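Local atomic coordinates of putative histidinol-phosphate aminotransferase (Erwinia carotovora atroseptica, PDB entry 3LY1), a protein that binds pyridoxal 5'-phosphate and probably acts as a transaminase of the histidinol-phosphate aminotransferase subfamily. Residues R82-A87 and M175-E180; L147-N152 and D161-W166; G155-A160 and E184-P189; F191-P196 and I205-T210. All coordinates share one frame; numbering follows the deposited sequence.

Contact 1 (R82-A87 and M175-E180); sequences RAAIEA and MFIVDE. With PLP (pyridoxal-5'-phosphate), chain E.
In the large cofactor-binding domain of this fold-type I aminotransferase, helix 76-88 packs on the central strand 174-179 of the seven-stranded mixed sheet, where Ala84 and Ile85 touch Ile177. The alpha carbons of Ala84 and Ile177 lie 7.6 Å apart, and the alanine methyl fills the nearest point of approach. Ala84 CB points toward the strand and meets Ile177 CD1 at 3.7 Å. The same CD1 also reaches Ile85 CD1, at 3.8 Å, and the two isoleucine side chains cross at about a right angle, so that one methyl of the strand residue serves two neighbouring helix residues. Its position follows from the torsions: CG1 of Ile177 stands anti to the carbonyl carbon (chi1 -59°), and an extended second torsion of 165° carries CD1 outward to the helix. Only about 103 Å² is buried, all of it apolar and closed off from solvent, with Ile206 and Met235 also touching Ala84. Two residues further along the strand, Asp179 receives the pyridine nitrogen of the cofactor: N1 of PLP donates to Asp179 OD2 over 2.7 Å, at an N-H...O angle of 161°. Tyr146 OH bonds to the same oxygen, and Ala181 N holds OD1, which fixes the rotation of the carboxylate. A carboxylate so placed would be expected to favour a protonated pyridine ring. A helix over the sheet, with an aspartate facing the ring nitrogen at the strand's C-terminal end, is typical of the fold-type I PLP site.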
# COMPACT_ATOMS: atom_id res chain seq x y z
N ARG A 82 8.51 -1.88 7.13
CA ARG A 82 8.85 -0.47 6.94
C ARG A 82 8.33 0.42 8.05
O ARG A 82 9.09 1.16 8.67
CB ARG A 82 8.40 0.06 5.56
CG ARG A 82 8.97 1.48 5.31
CD ARG A 82 8.39 2.16 4.06
NE ARG A 82 6.94 2.12 4.11
CZ ARG A 82 6.19 2.87 4.90
NH1 ARG A 82 6.71 3.78 5.74
NH2 ARG A 82 4.90 2.69 4.88
N ALA A 83 7.05 0.32 8.35
CA ALA A 83 6.43 1.17 9.36
C ALA A 83 6.99 0.93 10.76
O ALA A 83 7.23 1.90 11.50
CB ALA A 83 4.92 0.97 9.36
N ALA A 84 7.24 -0.35 11.09
CA ALA A 84 7.82 -0.72 12.36
C ALA A 84 9.19 -0.09 12.49
O ALA A 84 9.48 0.51 13.53
CB ALA A 84 7.89 -2.24 12.53
N ILE A 85 10.02 -0.19 11.46
CA ILE A 85 11.38 0.39 11.51
C ILE A 85 11.32 1.92 11.57
O ILE A 85 12.01 2.56 12.38
CB ILE A 85 12.25 -0.06 10.29
CG1 ILE A 85 12.43 -1.60 10.26
CG2 ILE A 85 13.62 0.70 10.25
CD1 ILE A 85 13.26 -2.14 11.37
N GLU A 86 10.47 2.53 10.74
CA GLU A 86 10.39 4.01 10.76
C GLU A 86 9.92 4.53 12.12
O GLU A 86 10.38 5.58 12.61
CB GLU A 86 9.48 4.51 9.60
CG GLU A 86 10.16 4.43 8.21
CD GLU A 86 9.34 5.11 7.11
OE1 GLU A 86 8.52 5.99 7.43
OE2 GLU A 86 9.51 4.76 5.93
N ALA A 87 8.99 3.81 12.74
CA ALA A 87 8.41 4.23 14.00
C ALA A 87 9.43 4.24 15.13
O ALA A 87 9.34 5.09 16.01
CB ALA A 87 7.20 3.33 14.38
N MSE A 175 12.94 -2.88 21.16
CA MSE A 175 11.68 -3.30 20.52
C MSE A 175 11.98 -4.54 19.69
O MSE A 175 12.96 -4.56 18.92
CB MSE A 175 11.15 -2.18 19.63
CG MSE A 175 9.96 -2.54 18.76
SE MSE A 175 8.46 -3.06 19.89
CE MSE A 175 7.73 -1.39 20.38
N PHE A 176 11.12 -5.56 19.83
CA PHE A 176 11.26 -6.81 19.12
C PHE A 176 10.23 -6.79 18.01
O PHE A 176 9.05 -6.56 18.27
CB PHE A 176 11.00 -8.02 20.03
CG PHE A 176 12.07 -8.25 21.03
CD1 PHE A 176 12.06 -7.57 22.24
CD2 PHE A 176 13.12 -9.12 20.75
CE1 PHE A 176 13.11 -7.75 23.16
CE2 PHE A 176 14.16 -9.31 21.66
CZ PHE A 176 14.17 -8.62 22.85
N ILE A 177 10.67 -7.01 16.78
CA ILE A 177 9.78 -7.26 15.66
C ILE A 177 9.88 -8.75 15.33
O ILE A 177 10.95 -9.25 14.97
CB ILE A 177 10.16 -6.45 14.41
CG1 ILE A 177 10.16 -4.93 14.66
CG2 ILE A 177 9.24 -6.81 13.21
CD1 ILE A 177 10.89 -4.12 13.56
N VAL A 178 8.76 -9.47 15.43
CA VAL A 178 8.72 -10.89 15.18
C VAL A 178 7.86 -11.14 13.96
O VAL A 178 6.67 -10.79 13.95
CB VAL A 178 8.16 -11.71 16.40
CG1 VAL A 178 8.33 -13.20 16.18
CG2 VAL A 178 8.83 -11.28 17.74
N ASP A 179 8.47 -11.71 12.92
CA ASP A 179 7.88 -11.84 11.59
C ASP A 179 7.49 -13.28 11.39
O ASP A 179 8.33 -14.14 11.16
CB ASP A 179 8.89 -11.31 10.53
CG ASP A 179 8.34 -11.31 9.10
OD1 ASP A 179 7.30 -12.02 8.83
OD2 ASP A 179 8.99 -10.61 8.23
N GLU A 180 6.18 -13.55 11.49
CA GLU A 180 5.66 -14.90 11.41
C GLU A 180 4.94 -15.14 10.10
O GLU A 180 3.94 -15.86 10.07
CB GLU A 180 4.78 -15.16 12.61
CG GLU A 180 5.57 -15.10 13.95
CD GLU A 180 4.75 -15.47 15.21
OE1 GLU A 180 3.55 -15.84 15.12
OE2 GLU A 180 5.36 -15.40 16.31
N1 PLP E . 8.40 -11.39 5.76
C2 PLP E . 9.05 -12.47 5.22
C2A PLP E . 9.89 -13.33 6.14
C3 PLP E . 8.94 -12.71 3.85
O3 PLP E . 9.60 -13.77 3.32
C4 PLP E . 8.17 -11.85 3.05
C4A PLP E . 7.93 -12.16 1.60
O4A PLP E . 8.92 -12.41 0.94
C5 PLP E . 7.52 -10.74 3.61
C6 PLP E . 7.67 -10.53 4.98
C5A PLP E . 6.69 -9.78 2.79
O4P PLP E . 5.54 -10.36 2.16
P PLP E . 4.21 -9.51 1.90
O1P PLP E . 4.51 -8.06 1.67
O2P PLP E . 3.42 -9.77 3.16
O3P PLP E . 3.63 -10.22 0.69

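Contact 2 (L147-N152 and D161-W166); sequences LVNPNN and DVIEPW. With PLP (pyridoxal-5'-phosphate), chain E.
Leu147 and Ile163 meet tip to tip inside the beta-alpha-beta crossover made by strand 143-148, helix 160-168 and strand 174-179. Leu147 CD1 lies 4.0 Å from Ile163 CG2 and 4.1 Å from Ile163 CD1, so one methyl sits against both branches of the isoleucine. Trp166, one turn further along the helix, brings its six-membered ring to the same methyl, with CZ3 at 4.4 Å from Leu147 CD1. Ile163 CD1 also reaches Asn149, 4.3 Å from ND2, while OD1 of that amide accepts a bond from Thr158 N in the connection leading to the helix. Behind this shell, the Trp166 ring packs edge-to-face with Phe176 and touches Leu132 and Val136 of helix 129-137. Backbone bonds from Leu147 to Ile177 and Asp179 hold the strand end in the sheet; just beyond it the chain passes through a cis peptide before Pro150 and goes on to the cofactor. The alpha carbons of Leu147 and Ile163 are 9.1 Å apart, a distance bridged by two extended side chains. Val148 faces the other side of the strand, with CG1 at 3.4 Å from C2A of PLP. Further along, Asn152 extends its amide with CG anti to the backbone N (chi1 176°); Arg329 holds OD1, and ND2 donates to O3 of PLP across 2.8 Å at an angle of 154°.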
# COMPACT_ATOMS: atom_id res chain seq x y z
N LEU A 147 13.35 -10.62 14.19
CA LEU A 147 13.39 -12.07 14.32
C LEU A 147 12.33 -12.66 13.40
O LEU A 147 11.15 -12.49 13.61
CB LEU A 147 13.11 -12.50 15.76
CG LEU A 147 14.03 -12.00 16.88
CD1 LEU A 147 13.49 -12.51 18.24
CD2 LEU A 147 15.50 -12.42 16.66
N VAL A 148 12.79 -13.30 12.35
CA VAL A 148 11.92 -14.00 11.40
C VAL A 148 11.85 -15.45 11.81
O VAL A 148 12.89 -16.12 11.98
CB VAL A 148 12.44 -13.81 9.95
CG1 VAL A 148 11.42 -14.45 8.95
CG2 VAL A 148 12.68 -12.30 9.66
N ASN A 149 10.61 -15.96 11.94
CA ASN A 149 10.37 -17.23 12.58
C ASN A 149 9.10 -17.83 12.02
O ASN A 149 8.03 -17.40 12.41
CB ASN A 149 10.17 -17.07 14.10
CG ASN A 149 10.40 -18.37 14.87
OD1 ASN A 149 11.19 -19.24 14.42
ND2 ASN A 149 9.69 -18.54 16.01
N PRO A 150 9.21 -18.83 11.11
CA PRO A 150 10.37 -19.47 10.50
C PRO A 150 11.20 -18.50 9.71
O PRO A 150 10.64 -17.61 9.12
CB PRO A 150 9.75 -20.50 9.55
CG PRO A 150 8.41 -20.80 10.10
CD PRO A 150 7.96 -19.51 10.75
N ASN A 151 12.52 -18.66 9.71
CA ASN A 151 13.41 -17.76 9.00
C ASN A 151 13.33 -17.98 7.50
O ASN A 151 13.12 -19.09 7.06
CB ASN A 151 14.85 -17.93 9.51
CG ASN A 151 15.80 -16.84 9.02
OD1 ASN A 151 15.42 -15.66 8.91
ND2 ASN A 151 17.05 -17.22 8.74
N ASN A 152 13.54 -16.92 6.75
CA ASN A 152 13.69 -16.93 5.30
C ASN A 152 15.07 -16.38 5.11
O ASN A 152 15.33 -15.24 5.54
CB ASN A 152 12.60 -16.05 4.65
CG ASN A 152 12.73 -15.93 3.12
OD1 ASN A 152 13.57 -16.58 2.50
ND2 ASN A 152 11.88 -15.09 2.50
N ASP A 161 11.05 -21.36 23.72
CA ASP A 161 11.64 -21.23 25.05
C ASP A 161 12.99 -20.50 25.05
O ASP A 161 13.55 -20.20 26.09
CB ASP A 161 11.68 -22.57 25.81
CG ASP A 161 12.60 -23.61 25.19
OD1 ASP A 161 13.28 -23.31 24.17
OD2 ASP A 161 12.66 -24.75 25.75
N VAL A 162 13.52 -20.23 23.87
CA VAL A 162 14.74 -19.44 23.70
C VAL A 162 14.38 -17.95 23.47
O VAL A 162 15.00 -17.07 24.05
CB VAL A 162 15.53 -20.04 22.53
CG1 VAL A 162 16.62 -19.07 22.01
CG2 VAL A 162 16.10 -21.37 22.96
N ILE A 163 13.36 -17.68 22.68
CA ILE A 163 12.90 -16.29 22.42
C ILE A 163 12.05 -15.64 23.54
O ILE A 163 12.33 -14.49 23.95
CB ILE A 163 12.14 -16.21 21.07
CG1 ILE A 163 13.13 -16.54 19.94
CG2 ILE A 163 11.51 -14.83 20.87
CD1 ILE A 163 12.57 -16.45 18.51
N GLU A 164 11.04 -16.35 24.01
CA GLU A 164 10.10 -15.77 25.00
C GLU A 164 10.75 -15.22 26.28
O GLU A 164 10.38 -14.12 26.70
CB GLU A 164 8.96 -16.73 25.35
CG GLU A 164 8.02 -17.03 24.20
CD GLU A 164 6.99 -18.12 24.51
OE1 GLU A 164 7.00 -18.68 25.64
OE2 GLU A 164 6.15 -18.43 23.62
N PRO A 165 11.71 -15.94 26.89
CA PRO A 165 12.27 -15.38 28.12
C PRO A 165 13.13 -14.17 27.88
O PRO A 165 13.24 -13.34 28.76
CB PRO A 165 13.16 -16.51 28.68
CG PRO A 165 12.71 -17.73 28.02
CD PRO A 165 12.20 -17.30 26.66
N TRP A 166 13.78 -14.10 26.72
CA TRP A 166 14.51 -12.88 26.36
C TRP A 166 13.56 -11.68 26.29
O TRP A 166 13.82 -10.64 26.90
CB TRP A 166 15.23 -13.07 25.04
CG TRP A 166 16.07 -11.90 24.58
CD1 TRP A 166 16.59 -10.90 25.34
CD2 TRP A 166 16.50 -11.66 23.24
NE1 TRP A 166 17.32 -10.04 24.55
CE2 TRP A 166 17.28 -10.49 23.26
CE3 TRP A 166 16.31 -12.33 22.03
CZ2 TRP A 166 17.88 -9.98 22.11
CZ3 TRP A 166 16.90 -11.81 20.89
CH2 TRP A 166 17.67 -10.65 20.94
N1 PLP E . 8.40 -11.39 5.76
C2 PLP E . 9.05 -12.47 5.22
C2A PLP E . 9.89 -13.33 6.14
C3 PLP E . 8.94 -12.71 3.85
O3 PLP E . 9.60 -13.77 3.32
C4 PLP E . 8.17 -11.85 3.05
C4A PLP E . 7.93 -12.16 1.60
O4A PLP E . 8.92 -12.41 0.94
C5 PLP E . 7.52 -10.74 3.61
C6 PLP E . 7.67 -10.53 4.98
C5A PLP E . 6.69 -9.78 2.79
O4P PLP E . 5.54 -10.36 2.16
P PLP E . 4.21 -9.51 1.90
O1P PLP E . 4.51 -8.06 1.67
O2P PLP E . 3.42 -9.77 3.16
O3P PLP E . 3.63 -10.22 0.69

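Contact 3 (G155-A160 and E184-P189); sequences GTITPA and EFVNDP
Ile157 carries this contact between two loops on the surface of the large domain, one leading from strand 143-148 into helix 160-168 and the other following strand 174-179. With 68 Å² buried it supplies over half of the 127 Å² total, and Asp188 and Val186 share the rest. The alpha carbons of Ile157 and Asp188 come to 7.8 Å. The two branches of the isoleucine divide the work. CG2 meets Val186 CG2 at 3.8 Å, a purely apolar touch. CG1 and CD1 lie against the aspartate: CD1 is 3.6 Å from Asp188 OD2 and 3.8 Å from its CG, and CG1 is 3.9 Å from Asp188 CB. The conformation that permits this is uncommon, with CG1 wedged between the backbone N and the carbonyl carbon (chi1 61°) and a second torsion of 91°, off the staggered positions, that lays CD1 beside the carboxylate. Asp188 extends to meet it, its CG lying opposite the backbone N at a chi1 of -165°. The polar end of that aspartate has its main partner elsewhere, in a salt bridge from OD2 to Arg190 two residues on. Val186 continues the apolar patch inward by touching Pro150, and Ile157 itself also rests on Asn149. Glu291 takes the backbone N-H groups of both Asn187 and Asp188, which fixes the turn of loop 184-189. The contact is thus part methyl on methyl and part van der Waals packing of an isoleucine that crosses the aspartate at a slant, without a polar bond between the segments; the bridge to Arg190 would offset much of the charge beside the methyl.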
# COMPACT_ATOMS: atom_id res chain seq x y z
N GLY A 155 14.52 -21.51 6.42
CA GLY A 155 13.29 -22.28 6.70
C GLY A 155 13.11 -22.79 8.13
O GLY A 155 12.10 -23.39 8.45
N THR A 156 14.09 -22.53 9.00
CA THR A 156 14.09 -23.11 10.33
C THR A 156 13.33 -22.23 11.32
O THR A 156 13.14 -21.04 11.11
CB THR A 156 15.51 -23.29 10.83
OG1 THR A 156 16.25 -22.04 10.73
CG2 THR A 156 16.21 -24.38 9.96
N ILE A 157 12.91 -22.86 12.41
CA ILE A 157 12.37 -22.13 13.56
C ILE A 157 13.39 -22.02 14.69
O ILE A 157 14.33 -22.83 14.79
CB ILE A 157 11.05 -22.76 14.08
CG1 ILE A 157 11.25 -24.21 14.55
CG2 ILE A 157 9.94 -22.64 13.01
CD1 ILE A 157 11.60 -24.37 16.07
N THR A 158 13.19 -20.99 15.51
CA THR A 158 13.88 -20.81 16.77
C THR A 158 12.88 -21.22 17.84
O THR A 158 11.77 -20.73 17.86
CB THR A 158 14.27 -19.35 16.95
OG1 THR A 158 15.12 -18.96 15.86
CG2 THR A 158 15.03 -19.13 18.29
N PRO A 159 13.25 -22.17 18.71
CA PRO A 159 12.30 -22.58 19.77
C PRO A 159 11.73 -21.44 20.61
O PRO A 159 12.46 -20.52 21.00
CB PRO A 159 13.12 -23.52 20.63
CG PRO A 159 14.21 -24.02 19.75
CD PRO A 159 14.55 -22.85 18.87
N ALA A 160 10.44 -21.52 20.94
CA ALA A 160 9.83 -20.47 21.77
C ALA A 160 10.50 -20.29 23.14
O ALA A 160 10.56 -19.15 23.65
CB ALA A 160 8.35 -20.72 21.95
N GLU A 184 2.02 -20.63 9.81
CA GLU A 184 1.00 -21.68 9.69
C GLU A 184 1.46 -23.00 9.05
O GLU A 184 0.80 -24.03 9.18
CB GLU A 184 -0.25 -21.14 8.98
CG GLU A 184 -1.01 -20.05 9.77
CD GLU A 184 -0.51 -18.62 9.56
OE1 GLU A 184 0.57 -18.41 8.96
OE2 GLU A 184 -1.20 -17.68 10.02
N PHE A 185 2.60 -22.98 8.37
CA PHE A 185 3.17 -24.18 7.78
C PHE A 185 3.93 -25.04 8.79
O PHE A 185 4.30 -26.17 8.48
CB PHE A 185 4.15 -23.79 6.67
CG PHE A 185 3.51 -23.14 5.49
CD1 PHE A 185 2.70 -23.86 4.63
CD2 PHE A 185 3.76 -21.82 5.18
CE1 PHE A 185 2.12 -23.27 3.52
CE2 PHE A 185 3.20 -21.21 4.09
CZ PHE A 185 2.37 -21.93 3.25
N VAL A 186 4.20 -24.49 9.99
CA VAL A 186 5.16 -25.10 10.92
C VAL A 186 4.64 -26.43 11.47
O VAL A 186 3.46 -26.56 11.79
CB VAL A 186 5.53 -24.15 12.11
CG1 VAL A 186 6.31 -24.94 13.15
CG2 VAL A 186 6.36 -22.88 11.63
N ASN A 187 5.53 -27.43 11.53
CA ASN A 187 5.22 -28.72 12.19
C ASN A 187 5.95 -28.88 13.53
O ASN A 187 5.51 -29.60 14.38
CB ASN A 187 5.56 -29.88 11.24
CG ASN A 187 4.53 -30.04 10.13
OD1 ASN A 187 3.37 -30.34 10.40
ND2 ASN A 187 4.93 -29.76 8.88
N ASP A 188 7.07 -28.20 13.70
CA ASP A 188 7.90 -28.37 14.89
C ASP A 188 7.16 -27.89 16.16
O ASP A 188 6.78 -26.72 16.24
CB ASP A 188 9.18 -27.56 14.68
CG ASP A 188 10.29 -27.91 15.66
OD1 ASP A 188 9.98 -28.20 16.83
OD2 ASP A 188 11.48 -27.84 15.25
N PRO A 189 6.97 -28.77 17.16
CA PRO A 189 6.26 -28.35 18.38
C PRO A 189 7.05 -27.43 19.33
O PRO A 189 6.44 -26.94 20.27
CB PRO A 189 5.96 -29.68 19.08
CG PRO A 189 7.09 -30.55 18.67
CD PRO A 189 7.31 -30.21 17.22

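Contact 4 (F191-P196 and I205-T210); sequences FRSISP and IILLKT. With PLP (pyridoxal-5'-phosphate), chain E.
Strand 205-210 runs extended alongside the loop that turns into helix 195-199, and the closest alpha carbons, those of Ser195 and Leu207, are 7.0 Å apart. The turn is closed by a capping bond within the first segment, Ser195 N to Ser193 OG at 3.1 Å with an N-H...O angle of 165°. The Ser193 hydroxyl is also bonded to Glu180 OE1, and OE2 of that carboxylate takes Ile194 N, so one glutamate just past the end of strand 174-179 grips the turn leading into helix 195-199 twice. This places Ile194 over the strand. Its CG1 reaches Ile205 CD1 at 3.8 Å, the two side chains crossing at a slant, whereas its CG2 lies 4.0 Å from Leu207 CD1 as the two side chains run past each other in opposite directions. The contact belongs to the beta-alpha-beta unit of strand 174-179, helix 195-199 and strand 205-210, and Val178 and Ile167 also touch this apolar group. Leu207 divides its methyls: with CG anti to the backbone N (chi1 171°), CD1 faces Ile194 while CD2 meets Ser195 CB at 3.8 Å. The Ser195 hydroxyl turns to His64 ND1. At the far end of the strand lies the cofactor's phosphate, where Thr210 OG1 donates to O2P of PLP at 2.6 Å; Ser212 OG also bonds to this threonine hydroxyl.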
# COMPACT_ATOMS: atom_id res chain seq x y z
N PHE A 191 8.09 -24.66 18.23
CA PHE A 191 7.63 -23.37 17.73
C PHE A 191 6.33 -22.96 18.40
O PHE A 191 5.42 -23.78 18.54
CB PHE A 191 7.36 -23.41 16.21
CG PHE A 191 6.71 -22.13 15.69
CD1 PHE A 191 7.50 -21.06 15.33
CD2 PHE A 191 5.35 -21.99 15.62
CE1 PHE A 191 6.92 -19.87 14.88
CE2 PHE A 191 4.75 -20.81 15.19
CZ PHE A 191 5.55 -19.74 14.81
N ARG A 192 6.27 -21.69 18.79
CA ARG A 192 5.08 -21.06 19.35
C ARG A 192 4.92 -19.65 18.77
O ARG A 192 5.89 -18.90 18.71
CB ARG A 192 5.20 -20.98 20.90
CG ARG A 192 4.34 -21.96 21.65
CD ARG A 192 4.94 -22.51 22.94
NE ARG A 192 5.86 -21.68 23.72
CZ ARG A 192 6.87 -22.21 24.42
NH1 ARG A 192 7.07 -23.52 24.38
NH2 ARG A 192 7.70 -21.45 25.13
N SER A 193 3.70 -19.29 18.35
CA SER A 193 3.44 -17.87 17.99
C SER A 193 3.65 -16.98 19.23
O SER A 193 3.35 -17.37 20.38
CB SER A 193 2.05 -17.64 17.41
OG SER A 193 1.82 -16.24 17.19
N ILE A 194 4.21 -15.80 18.99
CA ILE A 194 4.45 -14.83 20.05
C ILE A 194 3.17 -14.11 20.43
O ILE A 194 3.12 -13.39 21.42
CB ILE A 194 5.56 -13.84 19.65
CG1 ILE A 194 6.21 -13.22 20.90
CG2 ILE A 194 5.08 -12.76 18.64
CD1 ILE A 194 7.16 -14.15 21.59
N SER A 195 2.13 -14.29 19.64
CA SER A 195 0.86 -13.60 19.84
C SER A 195 0.30 -13.56 21.28
O SER A 195 -0.15 -12.49 21.73
CB SER A 195 -0.21 -14.15 18.88
OG SER A 195 -1.32 -13.29 18.86
N PRO A 196 0.31 -14.70 22.01
CA PRO A 196 -0.25 -14.61 23.35
C PRO A 196 0.51 -13.63 24.28
O PRO A 196 -0.11 -13.09 25.20
CB PRO A 196 -0.20 -16.05 23.86
CG PRO A 196 -0.29 -16.87 22.63
CD PRO A 196 0.56 -16.10 21.64
N ILE A 205 6.79 -5.80 21.79
CA ILE A 205 6.70 -6.74 20.69
C ILE A 205 5.78 -6.22 19.58
O ILE A 205 4.65 -5.84 19.87
CB ILE A 205 6.07 -8.11 21.09
CG1 ILE A 205 6.69 -8.67 22.36
CG2 ILE A 205 6.15 -9.08 19.90
CD1 ILE A 205 6.00 -9.97 22.91
N ILE A 206 6.27 -6.26 18.34
CA ILE A 206 5.48 -6.11 17.11
C ILE A 206 5.50 -7.49 16.39
O ILE A 206 6.55 -8.02 16.03
CB ILE A 206 6.08 -4.96 16.18
CG1 ILE A 206 6.06 -3.60 16.90
CG2 ILE A 206 5.39 -4.88 14.80
CD1 ILE A 206 7.11 -2.51 16.34
N LEU A 207 4.32 -8.08 16.26
CA LEU A 207 4.12 -9.27 15.46
C LEU A 207 3.65 -8.84 14.09
O LEU A 207 2.69 -8.07 13.96
CB LEU A 207 3.07 -10.16 16.08
CG LEU A 207 2.54 -11.36 15.32
CD1 LEU A 207 3.69 -12.30 14.92
CD2 LEU A 207 1.51 -12.07 16.17
N LEU A 208 4.30 -9.36 13.08
CA LEU A 208 3.91 -9.09 11.70
C LEU A 208 3.43 -10.38 11.08
O LEU A 208 4.09 -11.45 11.21
CB LEU A 208 5.08 -8.55 10.91
CG LEU A 208 5.64 -7.20 11.34
CD1 LEU A 208 6.82 -6.91 10.51
CD2 LEU A 208 4.56 -6.03 11.29
N LYS A 209 2.29 -10.26 10.40
CA LYS A 209 1.69 -11.37 9.68
C LYS A 209 1.18 -10.91 8.32
O LYS A 209 1.07 -9.71 8.04
CB LYS A 209 0.60 -12.05 10.53
CG LYS A 209 1.20 -12.98 11.64
CD LYS A 209 0.17 -13.78 12.44
CE LYS A 209 -0.47 -14.87 11.57
NZ LYS A 209 0.44 -16.05 11.32
N THR A 210 0.93 -11.88 7.45
CA THR A 210 0.57 -11.61 6.05
C THR A 210 -0.43 -12.65 5.57
O THR A 210 -0.44 -13.74 6.09
CB THR A 210 1.80 -11.60 5.14
OG1 THR A 210 1.41 -11.21 3.81
CG2 THR A 210 2.48 -12.96 5.13
N1 PLP E . 8.40 -11.39 5.76
C2 PLP E . 9.05 -12.47 5.22
C2A PLP E . 9.89 -13.33 6.14
C3 PLP E . 8.94 -12.71 3.85
O3 PLP E . 9.60 -13.77 3.32
C4 PLP E . 8.17 -11.85 3.05
C4A PLP E . 7.93 -12.16 1.60
O4A PLP E . 8.92 -12.41 0.94
C5 PLP E . 7.52 -10.74 3.61
C6 PLP E . 7.67 -10.53 4.98
C5A PLP E . 6.69 -9.78 2.79
O4P PLP E . 5.54 -10.36 2.16
P PLP E . 4.21 -9.51 1.90
O1P PLP E . 4.51 -8.06 1.67
O2P PLP E . 3.42 -9.77 3.16
O3P PLP E . 3.63 -10.22 0.69

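Contacts 1, 2 and 4 are buried and share the central sheet, whose strands 143-148, 174-179 and 205-210 lie side by side; contact 3 joins loops at the surface. Contacts 1 and 2 sit on neighbouring strands, and Val178 of contact 1 bonds to Ile206 of contact 4. Each buried contact is mainly apolar where helix or helix-leading loop meets strand, and polar at the end nearest PLP, which they address at different points: ring nitrogen, O3 and phosphate. Contact 3 combines a methyl-methyl touch with a methyl and a methylene against a carboxylate. Salt bridges also join the contacts: Glu164 of contact 2 to Arg192 of contact 4, and Glu184 of contact 3 to Lys209 of contact 4.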